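Local atomic coordinates of putative hemolysin (Streptococcus mutans UA159, PDB entry 2RK5), a protein that is a predicted membrane protein of uncertain function that may bind flavin adenine dinucleotide, represented here by its C-terminal transporter-associated domain. Residues Glu60-Lys72 against Gly76-Ser86. Numbering follows the deposited sequence. Where two conformers were deposited one is given.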
ATOM      1  N   GLU A  60       3.800  -2.764  20.947  1.00 13.36           N
ATOM      2  CA  GLU A  60       4.224  -3.645  22.020  1.00 14.51           C
ATOM      3  C   GLU A  60       3.431  -4.936  21.942  1.00 13.80           C
ATOM      4  O   GLU A  60       2.207  -4.910  21.793  1.00 13.54           O
ATOM      5  CB  GLU A  60       4.012  -3.002  23.398  1.00 15.00           C
ATOM      6  CG  GLU A  60       4.371  -3.937  24.541  1.00 15.96           C
ATOM      7  CD  GLU A  60       4.291  -3.247  25.879  1.00 19.35           C
ATOM      8  OE1 GLU A  60       3.791  -2.085  25.937  1.00 24.26           O
ATOM      9  OE2 GLU A  60       4.739  -3.856  26.881  1.00 25.83           O
ATOM     10  N   SER A  61       4.117  -6.069  22.047  1.00 12.88           N
ATOM     11  CA  SER A  61       3.445  -7.359  21.989  1.00 13.86           C
ATOM     12  C   SER A  61       4.225  -8.411  22.784  1.00 13.59           C
ATOM     13  O   SER A  61       5.443  -8.598  22.599  1.00 13.55           O
ATOM     14  CB  SER A  61       3.280  -7.811  20.535  1.00 14.20           C
ATOM     15  OG  SER A  61       2.731  -9.118  20.493  1.00 17.76           O
ATOM     16  N   ASN A  62       3.526  -9.074  23.703  1.00 13.29           N
ATOM     17  CA  ASN A  62       4.138 -10.175  24.475  1.00 13.25           C
ATOM     18  C   ASN A  62       5.410  -9.707  25.147  1.00 12.84           C
ATOM     19  O   ASN A  62       6.401 -10.432  25.232  1.00 12.25           O
ATOM     20  CB  ASN A  62       4.357 -11.411  23.594  1.00 13.23           C
ATOM     21  CG  ASN A  62       3.047 -12.100  23.226  1.00 12.79           C
ATOM     22  OD1 ASN A  62       1.985 -11.764  23.769  1.00 14.75           O
ATOM     23  ND2 ASN A  62       3.108 -13.059  22.307  1.00 14.86           N
ATOM     24  N   GLY A  63       5.345  -8.474  25.635  1.00 13.90           N
ATOM     25  CA  GLY A  63       6.435  -7.872  26.367  1.00 13.89           C
ATOM     26  C   GLY A  63       7.608  -7.404  25.533  1.00 14.91           C
ATOM     27  O   GLY A  63       8.589  -6.903  26.081  1.00 16.21           O
ATOM     28  N   LYS A  64       7.512  -7.568  24.220  1.00 14.57           N
ATOM     29  CA  LYS A  64       8.513  -7.029  23.299  1.00 14.80           C
ATOM     30  C   LYS A  64       8.017  -5.690  22.734  1.00 14.12           C
ATOM     31  O   LYS A  64       6.820  -5.545  22.399  1.00 15.61           O
ATOM     32  CB  LYS A  64       8.762  -7.973  22.123  1.00 16.62           C
ATOM     33  CG  LYS A  64       9.370  -9.345  22.466  1.00 20.14           C
ATOM     34  CD  LYS A  64       8.214 -10.371  22.444  1.00 21.44           C
ATOM     35  CE  LYS A  64       8.578 -11.689  22.981  1.00 22.76           C
ATOM     36  NZ  LYS A  64       7.428 -12.459  23.458  1.00 19.16           N
ATOM     37  N   HIS A  65       8.912  -4.704  22.666  0.50 13.93           N
ATOM     38  CA  HIS A  65       8.639  -3.478  21.927  0.50 13.25           C
ATOM     39  C   HIS A  65       9.266  -3.658  20.559  0.50 12.50           C
ATOM     40  O   HIS A  65      10.408  -4.052  20.463  0.50 12.01           O
ATOM     41  CB  HIS A  65       9.239  -2.248  22.610  0.50 14.09           C
ATOM     42  CG  HIS A  65       9.180  -1.006  21.773  0.50 14.69           C
ATOM     43  ND1 HIS A  65       8.198  -0.047  21.912  0.50 17.22           N
ATOM     44  CD2 HIS A  65       9.997  -0.562  20.789  0.50 16.69           C
ATOM     45  CE1 HIS A  65       8.414   0.927  21.047  0.50 17.42           C
ATOM     46  NE2 HIS A  65       9.494   0.634  20.344  0.50 17.26           N
ATOM     47  N   LEU A  66       8.487  -3.413  19.511  1.00 11.20           N
ATOM     48  CA  LEU A  66       8.958  -3.524  18.132  1.00 11.46           C
ATOM     49  C   LEU A  66       8.867  -2.148  17.493  1.00 10.77           C
ATOM     50  O   LEU A  66       7.855  -1.454  17.631  1.00 10.77           O
ATOM     51  CB  LEU A  66       8.067  -4.461  17.340  1.00 11.78           C
ATOM     52  CG  LEU A  66       7.899  -5.909  17.797  1.00 15.41           C
ATOM     53  CD1 LEU A  66       6.990  -6.690  16.830  1.00 18.05           C
ATOM     54  CD2 LEU A  66       9.204  -6.552  17.898  1.00 17.86           C
ATOM     55  N   GLU A  67       9.905  -1.793  16.749  1.00  9.75           N
ATOM     56  CA  GLU A  67       9.875  -0.601  15.894  1.00  9.37           C
ATOM     57  C   GLU A  67       9.988  -1.093  14.452  1.00  8.50           C
ATOM     58  O   GLU A  67      10.936  -1.795  14.110  1.00  9.59           O
ATOM     59  CB  GLU A  67      10.993   0.389  16.233  1.00  9.87           C
ATOM     60  CG  GLU A  67      10.952   1.633  15.367  1.00 10.47           C
ATOM     61  CD  GLU A  67      12.042   2.642  15.673  1.00 10.51           C
ATOM     62  OE1 GLU A  67      12.985   2.300  16.387  1.00 13.82           O
ATOM     63  OE2 GLU A  67      11.962   3.770  15.148  1.00 16.93           O
ATOM     64  N   LEU A  68       9.003  -0.748  13.627  1.00  8.83           N
ATOM     65  CA  LEU A  68       8.952  -1.172  12.225  1.00  9.83           C
ATOM     66  C   LEU A  68       9.225   0.055  11.355  1.00  9.34           C
ATOM     67  O   LEU A  68       8.589   1.082  11.540  1.00  9.32           O
ATOM     68  CB  LEU A  68       7.586  -1.730  11.878  1.00  9.21           C
ATOM     69  CG  LEU A  68       7.126  -3.069  12.436  1.00 11.94           C
ATOM     70  CD1 LEU A  68       7.160  -3.058  13.916  1.00 17.13           C
ATOM     71  CD2 LEU A  68       5.712  -3.333  11.947  1.00 12.23           C
ATOM     72  N   ILE A  69      10.151  -0.084  10.410  1.00  8.90           N
ATOM     73  CA  ILE A  69      10.549   1.006   9.524  1.00  9.74           C
ATOM     74  C   ILE A  69      10.660   0.492   8.102  1.00  8.95           C
ATOM     75  O   ILE A  69      11.216  -0.568   7.871  1.00  9.17           O
ATOM     76  CB  ILE A  69      11.915   1.612   9.916  1.00  9.86           C
ATOM     77  CG1 ILE A  69      12.044   1.835  11.421  1.00 12.26           C
ATOM     78  CG2 ILE A  69      12.111   2.946   9.189  1.00 11.11           C
ATOM     79  CD1 ILE A  69      13.452   2.331  11.835  1.00 12.22           C
ATOM     80  N   ASN A  70      10.168   1.256   7.133  1.00  8.48           N
ATOM     81  CA  ASN A  70      10.326   0.809   5.750  1.00  8.96           C
ATOM     82  C   ASN A  70      11.796   0.736   5.393  1.00  8.42           C
ATOM     83  O   ASN A  70      12.573   1.656   5.708  1.00  9.12           O
ATOM     84  CB  ASN A  70       9.589   1.703   4.770  1.00  9.34           C
ATOM     85  CG  ASN A  70       9.960   3.150   4.912  1.00  8.90           C
ATOM     86  OD1 ASN A  70       9.708   3.719   5.959  1.00  9.53           O
ATOM     87  ND2 ASN A  70      10.493   3.771   3.842  1.00  9.13           N
ATOM     88  N   ASP A  71      12.170  -0.362   4.735  1.00  9.27           N
ATOM     89  CA  ASP A  71      13.502  -0.511   4.169  1.00  9.96           C
ATOM     90  C   ASP A  71      13.506  -0.475   2.641  1.00  9.91           C
ATOM     91  O   ASP A  71      14.487  -0.053   2.038  1.00 12.21           O
ATOM     92  CB  ASP A  71      14.131  -1.808   4.678  1.00 10.20           C
ATOM     93  CG  ASP A  71      15.503  -2.080   4.083  1.00 14.05           C
ATOM     94  OD1 ASP A  71      16.476  -1.425   4.492  1.00 18.77           O
ATOM     95  OD2 ASP A  71      15.601  -2.980   3.203  1.00 20.71           O
ATOM     96  N   LYS A  72      12.426  -0.921   2.010  1.00  9.72           N
ATOM     97  CA  LYS A  72      12.319  -0.842   0.548  1.00 10.49           C
ATOM     98  C   LYS A  72      10.843  -0.705   0.192  1.00 10.21           C
ATOM     99  O   LYS A  72      10.011  -1.400   0.783  1.00 10.62           O
ATOM    100  CB  LYS A  72      12.898  -2.085  -0.113  1.00 11.96           C
ATOM    101  CG  LYS A  72      12.861  -2.099  -1.614  1.00 15.11           C
ATOM    102  CD  LYS A  72      13.822  -1.145  -2.181  1.00 19.43           C
ATOM    103  CE  LYS A  72      14.181  -1.432  -3.631  1.00 21.09           C
ATOM    104  NZ  LYS A  72      15.082  -0.362  -4.176  1.00 23.66           N
ATOM    105  N   GLY A  76       4.218   1.628  -4.337  1.00 16.47           N
ATOM    106  CA  GLY A  76       3.317   1.725  -3.175  1.00 17.00           C
ATOM    107  C   GLY A  76       3.308   0.530  -2.234  1.00 18.04           C
ATOM    108  O   GLY A  76       2.562   0.497  -1.230  1.00 21.71           O
ATOM    109  N   ARG A  77       4.098  -0.492  -2.543  0.50 16.88           N
ATOM    110  CA  ARG A  77       4.171  -1.649  -1.658  0.50 15.78           C
ATOM    111  C   ARG A  77       5.436  -1.521  -0.816  0.50 14.84           C
ATOM    112  O   ARG A  77       6.506  -1.306  -1.352  0.50 13.18           O
ATOM    113  CB  ARG A  77       4.192  -2.957  -2.459  0.50 16.01           C
ATOM    114  CG  ARG A  77       3.722  -4.169  -1.659  0.50 17.06           C
ATOM    115  CD  ARG A  77       2.292  -4.015  -1.149  0.50 17.39           C
ATOM    116  NE  ARG A  77       1.978  -5.013  -0.124  0.50 14.67           N
ATOM    117  CZ  ARG A  77       0.934  -4.977   0.709  0.50 13.74           C
ATOM    118  NH1 ARG A  77       0.079  -3.959   0.715  0.50 13.53           N
ATOM    119  NH2 ARG A  77       0.742  -5.969   1.552  0.50 14.33           N
ATOM    120  N   VAL A  78       5.320  -1.653   0.507  1.00 14.58           N
ATOM    121  CA  VAL A  78       6.509  -1.848   1.324  1.00 13.98           C
ATOM    122  C   VAL A  78       6.899  -3.297   1.133  1.00 13.48           C
ATOM    123  O   VAL A  78       6.201  -4.217   1.570  1.00 15.06           O
ATOM    124  CB  VAL A  78       6.230  -1.559   2.792  1.00 13.37           C
ATOM    125  CG1 VAL A  78       7.531  -1.603   3.571  1.00 14.70           C
ATOM    126  CG2 VAL A  78       5.576  -0.184   2.919  1.00 17.08           C
ATOM    127  N   THR A  79       8.042  -3.521   0.517  1.00 11.61           N
ATOM    128  CA  THR A  79       8.505  -4.878   0.220  1.00 11.54           C
ATOM    129  C   THR A  79       9.539  -5.423   1.232  1.00 10.40           C
ATOM    130  O   THR A  79       9.728  -6.648   1.315  1.00 10.05           O
ATOM    131  CB  THR A  79       9.070  -4.941  -1.185  1.00 12.04           C
ATOM    132  OG1 THR A  79      10.173  -4.055  -1.271  1.00 12.89           O
ATOM    133  CG2 THR A  79       8.017  -4.521  -2.184  1.00 12.20           C
ATOM    134  N   LYS A  80      10.206  -4.538   1.968  1.00 10.70           N
ATOM    135  CA  LYS A  80      11.128  -4.916   3.041  1.00 10.85           C
ATOM    136  C   LYS A  80      10.975  -3.961   4.188  1.00  9.73           C
ATOM    137  O   LYS A  80      10.811  -2.758   3.979  1.00  9.68           O
ATOM    138  CB  LYS A  80      12.579  -4.919   2.595  1.00 11.64           C
ATOM    139  CG  LYS A  80      12.925  -5.985   1.577  1.00 13.95           C
ATOM    140  CD  LYS A  80      14.437  -6.124   1.333  1.00 15.71           C
ATOM    141  CE  LYS A  80      14.719  -7.192   0.244  1.00 17.24           C
ATOM    142  NZ  LYS A  80      16.163  -7.306  -0.157  1.00 20.83           N
ATOM    143  N   LEU A  81      11.004  -4.518   5.396  1.00  8.63           N
ATOM    144  CA  LEU A  81      10.931  -3.745   6.626  1.00  9.90           C
ATOM    145  C   LEU A  81      12.137  -4.038   7.497  1.00  9.10           C
ATOM    146  O   LEU A  81      12.593  -5.175   7.563  1.00  9.89           O
ATOM    147  CB  LEU A  81       9.691  -4.118   7.427  1.00 10.08           C
ATOM    148  CG  LEU A  81       8.331  -3.598   6.990  1.00 11.03           C
ATOM    149  CD1 LEU A  81       7.236  -4.349   7.771  1.00 17.32           C
ATOM    150  CD2 LEU A  81       8.216  -2.093   7.283  1.00 17.39           C
ATOM    151  N   LYS A  82      12.609  -3.015   8.202  1.00  9.16           N
ATOM    152  CA  LYS A  82      13.545  -3.158   9.298  1.00 10.55           C
ATOM    153  C   LYS A  82      12.758  -3.276  10.599  1.00  9.78           C
ATOM    154  O   LYS A  82      11.849  -2.488  10.831  1.00 10.46           O
ATOM    155  CB  LYS A  82      14.450  -1.946   9.372  1.00 11.67           C
ATOM    156  CG  LYS A  82      15.603  -2.081  10.338  1.00 13.03           C
ATOM    157  CD  LYS A  82      16.438  -0.803  10.327  1.00 14.33           C
ATOM    158  CE  LYS A  82      17.785  -1.021  10.899  1.00 18.84           C
ATOM    159  NZ  LYS A  82      18.655   0.171  10.619  1.00 22.90           N
ATOM    160  N   ILE A  83      13.099  -4.261  11.422  1.00  9.58           N
ATOM    161  CA  ILE A  83      12.436  -4.496  12.715  1.00 10.15           C
ATOM    162  C   ILE A  83      13.491  -4.390  13.784  1.00 10.74           C
ATOM    163  O   ILE A  83      14.488  -5.088  13.734  1.00 11.10           O
ATOM    164  CB  ILE A  83      11.830  -5.919  12.799  1.00  9.86           C
ATOM    165  CG1 ILE A  83      11.021  -6.211  11.542  1.00 11.44           C
ATOM    166  CG2 ILE A  83      11.007  -6.097  14.096  1.00 12.05           C
ATOM    167  CD1 ILE A  83       9.774  -5.407  11.337  1.00 11.98           C
ATOM    168  N   LEU A  84      13.267  -3.498  14.742  1.00 11.05           N
ATOM    169  CA  LEU A  84      14.150  -3.390  15.905  1.00 11.71           C
ATOM    170  C   LEU A  84      13.382  -3.852  17.129  1.00 12.33           C
ATOM    171  O   LEU A  84      12.258  -3.364  17.390  1.00 11.50           O
ATOM    172  CB  LEU A  84      14.574  -1.936  16.097  1.00 11.91           C
ATOM    173  CG  LEU A  84      15.350  -1.236  14.967  1.00 15.47           C
ATOM    174  CD1 LEU A  84      16.179  -2.182  14.172  1.00 18.77           C
ATOM    175  CD2 LEU A  84      14.461  -0.438  14.085  1.00 17.69           C
ATOM    176  N   VAL A  85      13.964  -4.803  17.861  1.00 13.11           N
ATOM    177  CA  VAL A  85      13.291  -5.389  19.015  1.00 14.74           C
ATOM    178  C   VAL A  85      13.891  -4.869  20.316  1.00 15.65           C
ATOM    179  O   VAL A  85      15.125  -4.819  20.474  1.00 16.87           O
ATOM    180  CB  VAL A  85      13.357  -6.930  18.996  1.00 14.79           C
ATOM    181  CG1 VAL A  85      12.553  -7.511  20.152  1.00 17.06           C
ATOM    182  CG2 VAL A  85      12.802  -7.486  17.657  1.00 14.31           C
ATOM    183  N   SER A  86      12.980  -4.481  21.210  1.00 16.28           N
ATOM    184  CA  SER A  86      13.200  -3.748  22.462  1.00 18.80           C
ATOM    185  C   SER A  86      14.361  -2.824  22.547  1.00 21.00           C
ATOM    186  O   SER A  86      14.356  -1.851  21.788  1.00 24.72           O
ATOM    187  CB  SER A  86      12.977  -4.658  23.648  1.00 19.19           C
ATOM    188  OG  SER A  86      11.630  -5.054  23.564  1.00 16.83           O
TER
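Leu66 to Lys72 pairs antiparallel with Lys80 to Val85, the axes of strands 64-70 and 77-85 coming within 4.6 Å of each other. Glu67 with Leu84 and Ile69 with Lys82 are hydrogen-bonded pairs; Leu66-Val85 and Leu68-Ile83 are non-hydrogen-bonded. At the last modelled residue, His65 N donates to Ser86 OG at 2.9 Å. Chi1 of -62° sets that hydroxyl beside its own backbone N, and Ser86 N bonds to His65 O.

Leu66, Leu68, Ile83 and Val85 line one face. Leu66 CD2 lies against Val85 CG2 at 3.7 Å, the two side chains pointing the same way. Leu68 CG meets Ile83 CD1, also side by side. On the other face, Ile69 CD1 touches Leu84 CD2 at 3.7 Å, the side chains crossing at a slant. The extended Glu67 runs alongside Leu84.

The two strands form a beta hairpin in the five-stranded antiparallel sheet of the transporter-associated domain. Strand 56-61 flanks the hairpin beside 64-74, and strand 9-13 beside 77-85.

Near the turn the register shifts by one between Asn70 and Lys72, where Asp71 and Lys72 both face Lys80 in a classic beta bulge; Thr79 and Lys80 both face Lys72 in a second. Asp71 N and Lys72 N both bond to Lys80 O, at 2.9 and 3.1 Å, from the same face of its carbonyl plane. Lys72 O accepts from Thr79 N at 2.9 Å and, weakly, from Lys80 N. Asp71 OD2 lies 3.6 Å from Lys80 CB, alongside the lysine's aliphatic chain. Asn70 CB meets Val78 CG1, while its OD1 is hydrogen-bonded to Glu55 N, just before strand 56-61.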